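Local coordinates for glycoside hydrolase YxiA (Bacillus licheniformis, PDB 3LV4), which probably hydrolyses the alpha-1,5-linked backbone of arabinan, as a calcium-binding family 43 glycoside hydrolase of the L-arabinan degradation pathway, at residues A[406-410]-A[433-438]; A[301-305]-A[340-344]; A[213-217]-A[238-243]; A[345-350]-A[392-398]. The contacts are given in a common frame with arbitrary orientation. Residues are numbered along the deposited sequence.

Contact 1: A[406-410]-A[433-438]; sequences GKTYD and REGDAV
Asp436 receives two side chains from the strand residues 407-410, one on each carboxylate oxygen. Lys407 NZ forms a salt bridge with Asp436 OD2 at 2.9 Å, and Tyr409 OH donates a short hydrogen bond of 2.6 Å to Asp436 OD1. Lys407 and Tyr409, two residues apart on an extended strand, project toward 433-438 from the same face, both with chi1 in m; Lys407 follows with t, m, t, and Asp436 answers with chi1 in p. Ser432 OG is a second partner of Asp436 OD2. Two waters span the wider gap beside Thr408: one joins Thr408 N (2.9 Å) to Glu434 OE1 (2.8 Å), the other Thr408 O (2.8 Å) to Arg433 N (2.9 Å). The closest CA pairs here are Thr408-Arg433 at 7.5 Å and Lys407-Glu434 at 7.9 Å. Residues 433-436 connect antiparallel strands 423-432 and 437-442 of the C-terminal lipocalin-like domain, turning through Gly435 at phi/psi 100/18, and 437-438 begin the second strand. Lys407 CG lies 3.4 Å from Glu434 OE1. Deeper in, Val438 (chi1 m) places CG1 over one face of the Tyr409 ring in a CH-pi contact, 4.0 Å from the centroid and 3.6 Å from Tyr409 CE2.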
loop_
_atom_site.group_PDB
_atom_site.type_symbol
_atom_site.label_atom_id
_atom_site.label_comp_id
_atom_site.label_asym_id
_atom_site.label_seq_id
_atom_site.Cartn_x
_atom_site.Cartn_y
_atom_site.Cartn_z
ATOM N N GLY A 406 12.950 -21.647 12.151
ATOM C CA GLY A 406 11.837 -22.552 12.383
ATOM C C GLY A 406 10.694 -22.444 11.387
ATOM O O GLY A 406 9.643 -23.059 11.570
ATOM N N LYS A 407 10.903 -21.669 10.328
ATOM C CA LYS A 407 9.851 -21.414 9.349
ATOM C C LYS A 407 10.304 -21.739 7.929
ATOM O O LYS A 407 11.500 -21.885 7.670
ATOM C CB LYS A 407 9.374 -19.963 9.451
ATOM C CG LYS A 407 8.551 -19.711 10.704
ATOM C CD LYS A 407 8.203 -18.255 10.873
ATOM C CE LYS A 407 9.427 -17.465 11.282
ATOM N NZ LYS A 407 9.065 -16.061 11.580
ATOM N N THR A 408 9.336 -21.877 7.028
ATOM C CA THR A 408 9.617 -22.115 5.618
ATOM C C THR A 408 9.168 -20.905 4.816
ATOM O O THR A 408 8.061 -20.411 5.003
ATOM C CB THR A 408 8.882 -23.361 5.094
ATOM O OG1 THR A 408 9.326 -24.516 5.818
ATOM C CG2 THR A 408 9.171 -23.560 3.610
ATOM N N TYR A 409 10.041 -20.429 3.934
ATOM C CA TYR A 409 9.783 -19.224 3.164
ATOM C C TYR A 409 9.787 -19.549 1.688
ATOM O O TYR A 409 10.691 -20.230 1.200
ATOM C CB TYR A 409 10.868 -18.180 3.432
ATOM C CG TYR A 409 10.893 -17.662 4.843
ATOM C CD1 TYR A 409 11.538 -18.373 5.855
ATOM C CD2 TYR A 409 10.271 -16.465 5.173
ATOM C CE1 TYR A 409 11.564 -17.898 7.164
ATOM C CE2 TYR A 409 10.291 -15.982 6.474
ATOM C CZ TYR A 409 10.937 -16.704 7.461
ATOM O OH TYR A 409 10.962 -16.226 8.747
ATOM N N ASP A 410 8.778 -19.052 0.980
ATOM C CA ASP A 410 8.664 -19.252 -0.456
ATOM C C ASP A 410 8.766 -17.907 -1.136
ATOM O O ASP A 410 8.050 -16.969 -0.776
ATOM C CB ASP A 410 7.316 -19.895 -0.789
ATOM C CG ASP A 410 7.255 -21.348 -0.361
ATOM O OD1 ASP A 410 7.889 -22.180 -1.037
ATOM O OD2 ASP A 410 6.592 -21.659 0.651
ATOM N N ARG A 433 4.309 -18.854 5.883
ATOM C CA ARG A 433 2.887 -18.946 6.199
ATOM C C ARG A 433 2.550 -17.998 7.349
ATOM O O ARG A 433 1.456 -17.414 7.405
ATOM C CB ARG A 433 2.522 -20.386 6.580
ATOM C CG ARG A 433 1.040 -20.610 6.792
ATOM C CD ARG A 433 0.726 -22.097 6.915
ATOM N NE ARG A 433 0.649 -22.544 8.297
ATOM C CZ ARG A 433 0.627 -23.825 8.655
ATOM N NH1 ARG A 433 0.688 -24.774 7.725
ATOM N NH2 ARG A 433 0.554 -24.164 9.939
ATOM N N GLU A 434 3.497 -17.860 8.269
ATOM C CA GLU A 434 3.327 -17.022 9.454
ATOM C C GLU A 434 3.160 -15.539 9.118
ATOM O O GLU A 434 2.683 -14.752 9.939
ATOM C CB GLU A 434 4.500 -17.221 10.412
ATOM C CG GLU A 434 4.422 -18.530 11.217
ATOM C CD GLU A 434 4.901 -19.751 10.445
ATOM O OE1 GLU A 434 5.424 -19.609 9.319
ATOM O OE2 GLU A 434 4.766 -20.869 10.982
ATOM N N GLY A 435 3.567 -15.166 7.912
ATOM C CA GLY A 435 3.291 -13.840 7.396
ATOM C C GLY A 435 4.446 -12.861 7.490
ATOM O O GLY A 435 4.224 -11.652 7.405
ATOM N N ASP A 436 5.669 -13.360 7.675
ATOM C CA ASP A 436 6.826 -12.470 7.708
ATOM C C ASP A 436 7.684 -12.627 6.459
ATOM O O ASP A 436 7.717 -13.704 5.837
ATOM C CB ASP A 436 7.656 -12.627 8.999
ATOM C CG ASP A 436 8.347 -13.979 9.099
ATOM O OD1 ASP A 436 9.596 -14.025 8.978
ATOM O OD2 ASP A 436 7.643 -14.995 9.301
ATOM N N ALA A 437 8.337 -11.529 6.079
ATOM C CA ALA A 437 9.110 -11.445 4.841
ATOM C C ALA A 437 10.608 -11.460 5.085
ATOM O O ALA A 437 11.099 -10.840 6.028
ATOM C CB ALA A 437 8.744 -10.171 4.089
ATOM N N VAL A 438 11.340 -12.144 4.211
ATOM C CA VAL A 438 12.795 -12.037 4.196
ATOM C C VAL A 438 13.252 -11.526 2.828
ATOM O O VAL A 438 12.700 -11.917 1.794
ATOM C CB VAL A 438 13.485 -13.382 4.541
ATOM C CG1 VAL A 438 13.106 -13.809 5.958
ATOM C CG2 VAL A 438 13.115 -14.467 3.527
HETATM O O HOH W 1 6.662 -21.788 8.159
HETATM O O HOH W 2 5.528 -21.430 5.360
#

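Contact 2: A[301-305]-A[340-344]; sequences GKSYL and YAGEK
Lys302 reaches across to the loop 340-344 with a nearly straight side chain, m at chi1 and t at chi2, chi3 and chi4. This extension brings its ammonium to two acceptors: Lys302 NZ donates to the backbone Glu343 O at 3.0 Å and to Tyr340 OH, also at 3.0 Å, where it lies near the plane of the Tyr340 ring. On the way, Lys302 CE passes 3.9 Å from Lys344 CB. Tyr304, two residues further along the extended chain, points to the same side with chi1 m and chi2 -88°. Tyr340 adopts chi1 t and chi2 62°, so that the edge of Tyr304 meets its face in a T-shaped stack, with ring centroids 4.9 Å apart, planes at 75° and Tyr304 CE1 3.7 Å from Tyr340 CZ. The backbones remain well separated, with nearest CA pairs of 8.2 Å for Lys302-Lys344 and 8.3 Å for Tyr304-Tyr340; side chains bridge this space. Within 340-344 the chain bends at Gly342 (phi/psi 95/3), and Glu343, with chi1 p and chi2 m, folds back so that OE1 accepts a 2.9 Å hydrogen bond from Ala341 N. Leu40 packs against both tyrosines. The contact joins the loop between strand 333-335 and helix 350-353, assigned to the C-terminal lipocalin-like domain, to strand 303-310 and the residues just ahead of it, in a four-stranded antiparallel sheet of the kind that forms the blades of the family 43 beta-propeller.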
loop_
_atom_site.group_PDB
_atom_site.type_symbol
_atom_site.label_atom_id
_atom_site.label_comp_id
_atom_site.label_asym_id
_atom_site.label_seq_id
_atom_site.Cartn_x
_atom_site.Cartn_y
_atom_site.Cartn_z
ATOM N N GLY A 301 2.339 -8.166 -17.891
ATOM C CA GLY A 301 2.137 -9.116 -16.816
ATOM C C GLY A 301 2.841 -8.726 -15.527
ATOM O O GLY A 301 2.772 -9.460 -14.540
ATOM N N LYS A 302 3.520 -7.578 -15.525
ATOM C CA LYS A 302 4.217 -7.114 -14.329
ATOM C C LYS A 302 3.244 -6.446 -13.357
ATOM O O LYS A 302 2.233 -5.886 -13.779
ATOM C CB LYS A 302 5.328 -6.119 -14.687
ATOM C CG LYS A 302 6.480 -6.690 -15.503
ATOM C CD LYS A 302 7.680 -5.748 -15.389
ATOM C CE LYS A 302 8.727 -5.997 -16.430
ATOM N NZ LYS A 302 9.751 -4.894 -16.406
ATOM N N SER A 303 3.555 -6.520 -12.062
ATOM C CA SER A 303 2.829 -5.779 -11.028
ATOM C C SER A 303 3.796 -4.864 -10.269
ATOM O O SER A 303 5.002 -5.138 -10.191
ATOM C CB SER A 303 2.152 -6.738 -10.029
ATOM O OG SER A 303 1.117 -7.494 -10.633
ATOM N N TYR A 304 3.259 -3.788 -9.703
ATOM C CA TYR A 304 4.058 -2.784 -9.017
ATOM C C TYR A 304 3.392 -2.314 -7.740
ATOM O O TYR A 304 2.180 -2.131 -7.685
ATOM C CB TYR A 304 4.266 -1.567 -9.910
ATOM C CG TYR A 304 4.900 -1.868 -11.244
ATOM C CD1 TYR A 304 6.278 -1.888 -11.386
ATOM C CD2 TYR A 304 4.116 -2.112 -12.366
ATOM C CE1 TYR A 304 6.863 -2.148 -12.609
ATOM C CE2 TYR A 304 4.692 -2.380 -13.597
ATOM C CZ TYR A 304 6.066 -2.393 -13.712
ATOM O OH TYR A 304 6.653 -2.651 -14.932
ATOM N N LEU A 305 4.214 -2.106 -6.720
ATOM C CA LEU A 305 3.778 -1.528 -5.460
ATOM C C LEU A 305 4.239 -0.081 -5.461
ATOM O O LEU A 305 5.424 0.188 -5.662
ATOM C CB LEU A 305 4.434 -2.278 -4.301
ATOM C CG LEU A 305 3.939 -1.949 -2.891
ATOM C CD1 LEU A 305 2.554 -2.561 -2.651
ATOM C CD2 LEU A 305 4.923 -2.466 -1.850
ATOM N N TYR A 340 12.136 -0.105 -8.500
ATOM C CA TYR A 340 12.034 -0.505 -9.900
ATOM C C TYR A 340 12.965 0.281 -10.814
ATOM O O TYR A 340 12.961 1.511 -10.802
ATOM C CB TYR A 340 10.591 -0.348 -10.383
ATOM C CG TYR A 340 10.389 -0.767 -11.819
ATOM C CD1 TYR A 340 10.618 -2.078 -12.215
ATOM C CD2 TYR A 340 9.962 0.143 -12.777
ATOM C CE1 TYR A 340 10.436 -2.473 -13.525
ATOM C CE2 TYR A 340 9.775 -0.241 -14.089
ATOM C CZ TYR A 340 10.008 -1.554 -14.456
ATOM O OH TYR A 340 9.831 -1.950 -15.762
ATOM N N ALA A 341 13.741 -0.439 -11.623
ATOM C CA ALA A 341 14.678 0.181 -12.552
ATOM C C ALA A 341 14.567 -0.423 -13.950
ATOM O O ALA A 341 15.511 -0.359 -14.742
ATOM C CB ALA A 341 16.097 0.053 -12.032
ATOM N N GLY A 342 13.414 -1.011 -14.252
ATOM C CA GLY A 342 13.186 -1.584 -15.568
ATOM C C GLY A 342 13.486 -3.071 -15.658
ATOM O O GLY A 342 13.387 -3.667 -16.734
ATOM N N GLU A 343 13.859 -3.674 -14.536
ATOM C CA GLU A 343 14.263 -5.079 -14.525
ATOM C C GLU A 343 13.071 -6.002 -14.744
ATOM O O GLU A 343 11.926 -5.634 -14.482
ATOM C CB GLU A 343 14.965 -5.435 -13.202
ATOM C CG GLU A 343 14.024 -5.664 -12.015
ATOM C CD GLU A 343 13.516 -4.380 -11.380
ATOM O OE1 GLU A 343 14.008 -3.286 -11.735
ATOM O OE2 GLU A 343 12.613 -4.470 -10.517
ATOM N N LYS A 344 13.340 -7.205 -15.230
ATOM C CA LYS A 344 12.276 -8.180 -15.409
ATOM C C LYS A 344 12.728 -9.548 -14.934
ATOM O O LYS A 344 13.925 -9.807 -14.811
ATOM C CB LYS A 344 11.836 -8.247 -16.872
ATOM C CG LYS A 344 12.903 -8.748 -17.813
ATOM C CD LYS A 344 12.408 -8.685 -19.249
ATOM C CE LYS A 344 13.437 -9.243 -20.215
ATOM N NZ LYS A 344 12.952 -9.210 -21.630
#

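Contact 3: A[213-217]-A[238-243]; sequences YYYLY and NPDGPY
The turn at 238-241 and the Tyr243 ring fit against Tyr214 and Leu216, which project from one face of strand 213-217. These two alternate residues of the extended chain both point toward 238-243, while Tyr215 between them points away. Residues Asn238 to Gly241 form a type I beta turn, closed by Gly241 N to Asn238 O at 3.2 Å, and a cis peptide before Pro242 redirects the chain toward Tyr243. Pro239 lays its CD over the face of the Tyr214 ring (chi1 m, chi2 85°) in a CH-pi contact, 3.9 Å from the centroid and 3.5 Å from Tyr214 CE1. Tyr243, with chi1 m and chi2 93°, fills the hollow between this pair and Leu216. Leu216 CB rides over the Tyr243 face, 3.7 Å from the centroid, Tyr214 O approaches the ring edge at 3.5 Å from Tyr243 CE2, and Tyr243 OH donates to Pro239 O at 2.7 Å, linking the ring back to the turn. Nearest CA atoms are Tyr214-Pro239 at 5.8 Å and Leu216-Tyr243 at 7.4 Å. Tyr214 OH hydrogen-bonds Gln155 N. In the family 43 catalytic domain, strand 213-220 lies between antiparallel strands 200-208 and 230-236; Ile205 of the former touches Tyr214, Leu216 and Tyr243.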
loop_
_atom_site.group_PDB
_atom_site.type_symbol
_atom_site.label_atom_id
_atom_site.label_comp_id
_atom_site.label_asym_id
_atom_site.label_seq_id
_atom_site.Cartn_x
_atom_site.Cartn_y
_atom_site.Cartn_z
ATOM N N TYR A 213 -7.002 -14.165 -7.197
ATOM C CA TYR A 213 -7.311 -13.576 -5.897
ATOM C C TYR A 213 -7.370 -12.063 -5.991
ATOM O O TYR A 213 -6.623 -11.443 -6.771
ATOM C CB TYR A 213 -6.241 -13.918 -4.863
ATOM C CG TYR A 213 -6.308 -15.319 -4.318
ATOM C CD1 TYR A 213 -7.212 -15.658 -3.315
ATOM C CD2 TYR A 213 -5.443 -16.300 -4.781
ATOM C CE1 TYR A 213 -7.255 -16.946 -2.808
ATOM C CE2 TYR A 213 -5.484 -17.584 -4.283
ATOM C CZ TYR A 213 -6.386 -17.904 -3.300
ATOM O OH TYR A 213 -6.408 -19.189 -2.807
ATOM N N TYR A 214 -8.257 -11.480 -5.190
ATOM C CA TYR A 214 -8.184 -10.068 -4.856
ATOM C C TYR A 214 -7.261 -9.933 -3.644
ATOM O O TYR A 214 -7.399 -10.666 -2.659
ATOM C CB TYR A 214 -9.570 -9.505 -4.524
ATOM C CG TYR A 214 -10.504 -9.518 -5.707
ATOM C CD1 TYR A 214 -11.242 -10.657 -6.021
ATOM C CD2 TYR A 214 -10.640 -8.401 -6.516
ATOM C CE1 TYR A 214 -12.089 -10.684 -7.100
ATOM C CE2 TYR A 214 -11.488 -8.412 -7.609
ATOM C CZ TYR A 214 -12.211 -9.559 -7.896
ATOM O OH TYR A 214 -13.055 -9.584 -8.979
ATOM N N TYR A 215 -6.306 -9.012 -3.731
ATOM C CA TYR A 215 -5.407 -8.735 -2.613
ATOM C C TYR A 215 -5.753 -7.432 -1.922
ATOM O O TYR A 215 -5.763 -6.365 -2.544
ATOM C CB TYR A 215 -3.944 -8.727 -3.073
ATOM C CG TYR A 215 -3.539 -10.062 -3.633
ATOM C CD1 TYR A 215 -2.987 -11.043 -2.817
ATOM C CD2 TYR A 215 -3.746 -10.361 -4.977
ATOM C CE1 TYR A 215 -2.638 -12.283 -3.330
ATOM C CE2 TYR A 215 -3.405 -11.599 -5.496
ATOM C CZ TYR A 215 -2.849 -12.551 -4.671
ATOM O OH TYR A 215 -2.512 -13.774 -5.194
ATOM N N LEU A 216 -6.043 -7.536 -0.628
ATOM C CA LEU A 216 -6.295 -6.364 0.199
ATOM C C LEU A 216 -4.987 -5.902 0.824
ATOM O O LEU A 216 -4.487 -6.523 1.769
ATOM C CB LEU A 216 -7.310 -6.695 1.290
ATOM C CG LEU A 216 -7.550 -5.639 2.371
ATOM C CD1 LEU A 216 -8.120 -4.351 1.755
ATOM C CD2 LEU A 216 -8.499 -6.209 3.424
ATOM N N TYR A 217 -4.421 -4.832 0.270
ATOM C CA TYR A 217 -3.268 -4.177 0.863
ATOM C C TYR A 217 -3.757 -3.187 1.902
ATOM O O TYR A 217 -4.846 -2.623 1.771
ATOM C CB TYR A 217 -2.440 -3.452 -0.204
ATOM C CG TYR A 217 -1.773 -4.392 -1.174
ATOM C CD1 TYR A 217 -2.421 -4.805 -2.332
ATOM C CD2 TYR A 217 -0.495 -4.877 -0.928
ATOM C CE1 TYR A 217 -1.807 -5.663 -3.223
ATOM C CE2 TYR A 217 0.125 -5.737 -1.807
ATOM C CZ TYR A 217 -0.534 -6.131 -2.948
ATOM O OH TYR A 217 0.086 -6.987 -3.817
ATOM N N ASN A 238 -13.145 -13.067 -3.537
ATOM C CA ASN A 238 -14.143 -12.022 -3.798
ATOM C C ASN A 238 -13.617 -10.629 -3.490
ATOM O O ASN A 238 -12.851 -10.458 -2.553
ATOM C CB ASN A 238 -15.391 -12.249 -2.954
ATOM C CG ASN A 238 -15.851 -13.691 -2.973
ATOM O OD1 ASN A 238 -16.004 -14.320 -1.924
ATOM N ND2 ASN A 238 -16.074 -14.220 -4.163
ATOM N N PRO A 239 -14.054 -9.624 -4.261
ATOM C CA PRO A 239 -13.605 -8.250 -4.004
ATOM C C PRO A 239 -14.006 -7.778 -2.610
ATOM O O PRO A 239 -13.261 -7.024 -1.982
ATOM C CB PRO A 239 -14.340 -7.430 -5.085
ATOM C CG PRO A 239 -15.521 -8.278 -5.479
ATOM C CD PRO A 239 -14.999 -9.695 -5.392
ATOM N N ASP A 240 -15.161 -8.228 -2.130
ATOM C CA ASP A 240 -15.667 -7.785 -0.832
ATOM C C ASP A 240 -15.436 -8.806 0.292
ATOM O O ASP A 240 -16.146 -8.802 1.303
ATOM C CB ASP A 240 -17.153 -7.413 -0.933
ATOM C CG ASP A 240 -18.019 -8.575 -1.385
ATOM O OD1 ASP A 240 -17.494 -9.497 -2.051
ATOM O OD2 ASP A 240 -19.235 -8.558 -1.079
ATOM N N GLY A 241 -14.436 -9.669 0.119
ATOM C CA GLY A 241 -14.063 -10.620 1.154
ATOM C C GLY A 241 -14.958 -11.843 1.217
ATOM O O GLY A 241 -15.780 -12.072 0.325
ATOM N N PRO A 242 -14.816 -12.645 2.279
ATOM C CA PRO A 242 -13.921 -12.430 3.426
ATOM C C PRO A 242 -12.446 -12.556 3.070
ATOM O O PRO A 242 -12.064 -13.407 2.258
ATOM C CB PRO A 242 -14.316 -13.555 4.390
ATOM C CG PRO A 242 -14.895 -14.623 3.500
ATOM C CD PRO A 242 -15.600 -13.888 2.407
ATOM N N TYR A 243 -11.634 -11.710 3.696
ATOM C CA TYR A 243 -10.192 -11.702 3.489
ATOM C C TYR A 243 -9.481 -12.497 4.573
ATOM O O TYR A 243 -9.884 -12.477 5.747
ATOM C CB TYR A 243 -9.656 -10.261 3.431
ATOM C CG TYR A 243 -9.936 -9.594 2.106
ATOM C CD1 TYR A 243 -11.085 -8.825 1.912
ATOM C CD2 TYR A 243 -9.059 -9.753 1.038
ATOM C CE1 TYR A 243 -11.349 -8.231 0.676
ATOM C CE2 TYR A 243 -9.304 -9.165 -0.190
ATOM C CZ TYR A 243 -10.447 -8.407 -0.366
ATOM O OH TYR A 243 -10.670 -7.841 -1.588
#

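Contact 4: A[345-350]-A[392-398]; sequences LEKVKK and WKNTGHN
Leu345 opens an extended run, its CD2 4.0 Å from Asn398 ND2. Glu346 offers its carbonyl: Asn398 ND2 donates to Glu346 O at 3.0 Å, whereas the carboxylate makes a salt bridge with Arg415. At Lys347 the chains come closest, 4.8 Å between its CA and that of His397; its CA lies over a face of the imidazole, and its CB is 3.1 Å from His397 NE2. Val348 N then donates to His397 O at 3.0 Å, and Val348 CG2 packs 3.9 Å from Asn398 CA. Water 3 accepts from Asn394 ND2 at 2.9 Å and lies 3.1 Å from Val348 O and 3.0 Å from Gly396 O. Lys349 stands at the N-cap position of helix 350-353, its N bonded to Asp352 OD2, and Lys350 CG lies 4.1 Å from Asn394 OD1, its NZ 4.3 Å from Trp392 CH2. Thus, within the lipocalin-like domain, 345-350 contributes main-chain polar groups and 392-398 both main chain and side-chain amides, with little apolar packing.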
loop_
_atom_site.group_PDB
_atom_site.type_symbol
_atom_site.label_atom_id
_atom_site.label_comp_id
_atom_site.label_asym_id
_atom_site.label_seq_id
_atom_site.Cartn_x
_atom_site.Cartn_y
_atom_site.Cartn_z
ATOM N N LEU A 345 11.756 -10.411 -14.654
ATOM C CA LEU A 345 12.040 -11.775 -14.236
ATOM C C LEU A 345 12.772 -12.516 -15.340
ATOM O O LEU A 345 12.485 -12.326 -16.523
ATOM C CB LEU A 345 10.749 -12.507 -13.870
ATOM C CG LEU A 345 10.174 -12.136 -12.502
ATOM C CD1 LEU A 345 8.766 -12.676 -12.350
ATOM C CD2 LEU A 345 11.081 -12.659 -11.399
ATOM N N GLU A 346 13.718 -13.354 -14.935
ATOM C CA GLU A 346 14.533 -14.137 -15.849
ATOM C C GLU A 346 14.745 -15.533 -15.287
ATOM O O GLU A 346 14.485 -15.792 -14.109
ATOM C CB GLU A 346 15.907 -13.493 -16.007
ATOM C CG GLU A 346 15.913 -12.033 -16.403
ATOM C CD GLU A 346 17.288 -11.415 -16.211
ATOM O OE1 GLU A 346 17.790 -11.418 -15.065
ATOM O OE2 GLU A 346 17.872 -10.939 -17.204
ATOM N N LYS A 347 15.250 -16.430 -16.124
ATOM C CA LYS A 347 15.644 -17.747 -15.652
ATOM C C LYS A 347 16.974 -17.606 -14.924
ATOM O O LYS A 347 17.926 -17.057 -15.466
ATOM C CB LYS A 347 15.778 -18.731 -16.821
ATOM C CG LYS A 347 16.115 -20.164 -16.397
ATOM C CD LYS A 347 15.896 -21.175 -17.536
ATOM C CE LYS A 347 16.820 -20.905 -18.712
ATOM N NZ LYS A 347 16.763 -21.978 -19.756
ATOM N N VAL A 348 17.041 -18.088 -13.690
ATOM C CA VAL A 348 18.308 -18.120 -12.975
ATOM C C VAL A 348 18.757 -19.558 -12.775
ATOM O O VAL A 348 17.942 -20.469 -12.665
ATOM C CB VAL A 348 18.219 -17.409 -11.612
ATOM C CG1 VAL A 348 17.701 -16.004 -11.789
ATOM C CG2 VAL A 348 17.337 -18.198 -10.658
ATOM N N LYS A 349 20.067 -19.758 -12.741
ATOM C CA LYS A 349 20.630 -21.073 -12.490
ATOM C C LYS A 349 21.322 -21.063 -11.132
ATOM O O LYS A 349 21.497 -20.008 -10.528
ATOM C CB LYS A 349 21.624 -21.450 -13.591
ATOM C CG LYS A 349 22.943 -20.713 -13.493
ATOM C CD LYS A 349 23.829 -21.009 -14.688
ATOM C CE LYS A 349 23.233 -20.434 -15.957
ATOM N NZ LYS A 349 24.158 -20.598 -17.113
ATOM N N LYS A 350 21.723 -22.237 -10.658
ATOM C CA LYS A 350 22.324 -22.359 -9.331
ATOM C C LYS A 350 23.544 -21.449 -9.134
ATOM O O LYS A 350 23.666 -20.797 -8.094
ATOM C CB LYS A 350 22.684 -23.820 -9.034
ATOM C CG LYS A 350 22.886 -24.133 -7.557
ATOM C CD LYS A 350 23.276 -25.597 -7.356
ATOM C CE LYS A 350 23.362 -25.967 -5.879
ATOM N NZ LYS A 350 22.018 -26.036 -5.232
ATOM N N TRP A 392 18.306 -23.889 1.837
ATOM C CA TRP A 392 17.696 -23.172 0.738
ATOM C C TRP A 392 17.765 -24.025 -0.513
ATOM O O TRP A 392 18.614 -24.919 -0.631
ATOM C CB TRP A 392 18.430 -21.848 0.497
ATOM C CG TRP A 392 19.758 -22.058 -0.166
ATOM C CD1 TRP A 392 20.929 -22.393 0.445
ATOM C CD2 TRP A 392 20.044 -21.986 -1.573
ATOM N NE1 TRP A 392 21.927 -22.527 -0.489
ATOM C CE2 TRP A 392 21.411 -22.282 -1.736
ATOM C CE3 TRP A 392 19.273 -21.698 -2.710
ATOM C CZ2 TRP A 392 22.032 -22.294 -2.988
ATOM C CZ3 TRP A 392 19.890 -21.710 -3.951
ATOM C CH2 TRP A 392 21.257 -22.008 -4.079
ATOM N N LYS A 393 16.863 -23.755 -1.445
ATOM C CA LYS A 393 16.983 -24.307 -2.781
ATOM C C LYS A 393 16.328 -23.387 -3.793
ATOM O O LYS A 393 15.430 -22.603 -3.453
ATOM C CB LYS A 393 16.380 -25.704 -2.862
ATOM C CG LYS A 393 14.911 -25.781 -2.562
ATOM C CD LYS A 393 14.463 -27.242 -2.595
ATOM C CE LYS A 393 13.037 -27.408 -2.121
ATOM N NZ LYS A 393 12.506 -28.776 -2.415
ATOM N N ASN A 394 16.808 -23.454 -5.030
ATOM C CA ASN A 394 16.125 -22.773 -6.119
ATOM C C ASN A 394 15.293 -23.780 -6.885
ATOM O O ASN A 394 15.754 -24.893 -7.159
ATOM C CB ASN A 394 17.112 -22.059 -7.051
ATOM C CG ASN A 394 18.053 -23.016 -7.748
ATOM O OD1 ASN A 394 18.868 -23.675 -7.108
ATOM N ND2 ASN A 394 17.952 -23.090 -9.075
ATOM N N THR A 395 14.060 -23.409 -7.207
ATOM C CA THR A 395 13.185 -24.293 -7.970
ATOM C C THR A 395 12.608 -23.564 -9.177
ATOM O O THR A 395 12.631 -22.337 -9.240
ATOM C CB THR A 395 12.042 -24.870 -7.104
ATOM O OG1 THR A 395 11.145 -23.822 -6.711
ATOM C CG2 THR A 395 12.604 -25.541 -5.865
ATOM N N GLY A 396 12.108 -24.328 -10.141
ATOM C CA GLY A 396 11.566 -23.759 -11.357
ATOM C C GLY A 396 12.514 -22.782 -12.024
ATOM O O GLY A 396 13.732 -22.978 -12.033
ATOM N N HIS A 397 11.934 -21.722 -12.575
ATOM C CA HIS A 397 12.654 -20.689 -13.302
ATOM C C HIS A 397 13.463 -19.824 -12.336
ATOM O O HIS A 397 14.623 -19.486 -12.588
ATOM C CB HIS A 397 11.623 -19.803 -14.010
ATOM C CG HIS A 397 11.981 -19.443 -15.415
ATOM N ND1 HIS A 397 11.281 -18.501 -16.140
ATOM C CD2 HIS A 397 12.955 -19.902 -16.235
ATOM C CE1 HIS A 397 11.811 -18.393 -17.344
ATOM N NE2 HIS A 397 12.828 -19.233 -17.429
ATOM N N ASN A 398 12.843 -19.455 -11.224
ATOM C CA ASN A 398 13.423 -18.431 -10.371
ATOM C C ASN A 398 12.794 -18.389 -8.983
ATOM O O ASN A 398 12.811 -17.360 -8.312
ATOM C CB ASN A 398 13.289 -17.075 -11.056
ATOM C CG ASN A 398 11.900 -16.849 -11.616
ATOM O OD1 ASN A 398 10.901 -17.172 -10.970
ATOM N ND2 ASN A 398 11.826 -16.303 -12.826
HETATM O O HOH W 3 15.945 -21.562 -10.603
#

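Overall arrangement
From the N terminus, contact 3 comes first, closing the excursion from strand 213-220 through strand 230-236 to the turn after it, within the catalytic domain. Contact 2 follows, spanning the remainder of the sheet begun by 285-296 and 303-310 and reaching the segment that leads out of strand 333-335. Contact 4 starts at the very next residue, so the two adjoin in sequence and hold successive parts of 340-350, first to the catalytic domain and then to the hairpin at 392-398. Contact 1 closes last, within the lipocalin-like domain. All four loops run in series; none nests or crosses. Contacts 2 and 3 also touch through Leu305 CD1 and Tyr217 CE2, 4.1 Å apart, while contacts 1 and 4 have centres about 18 Å apart.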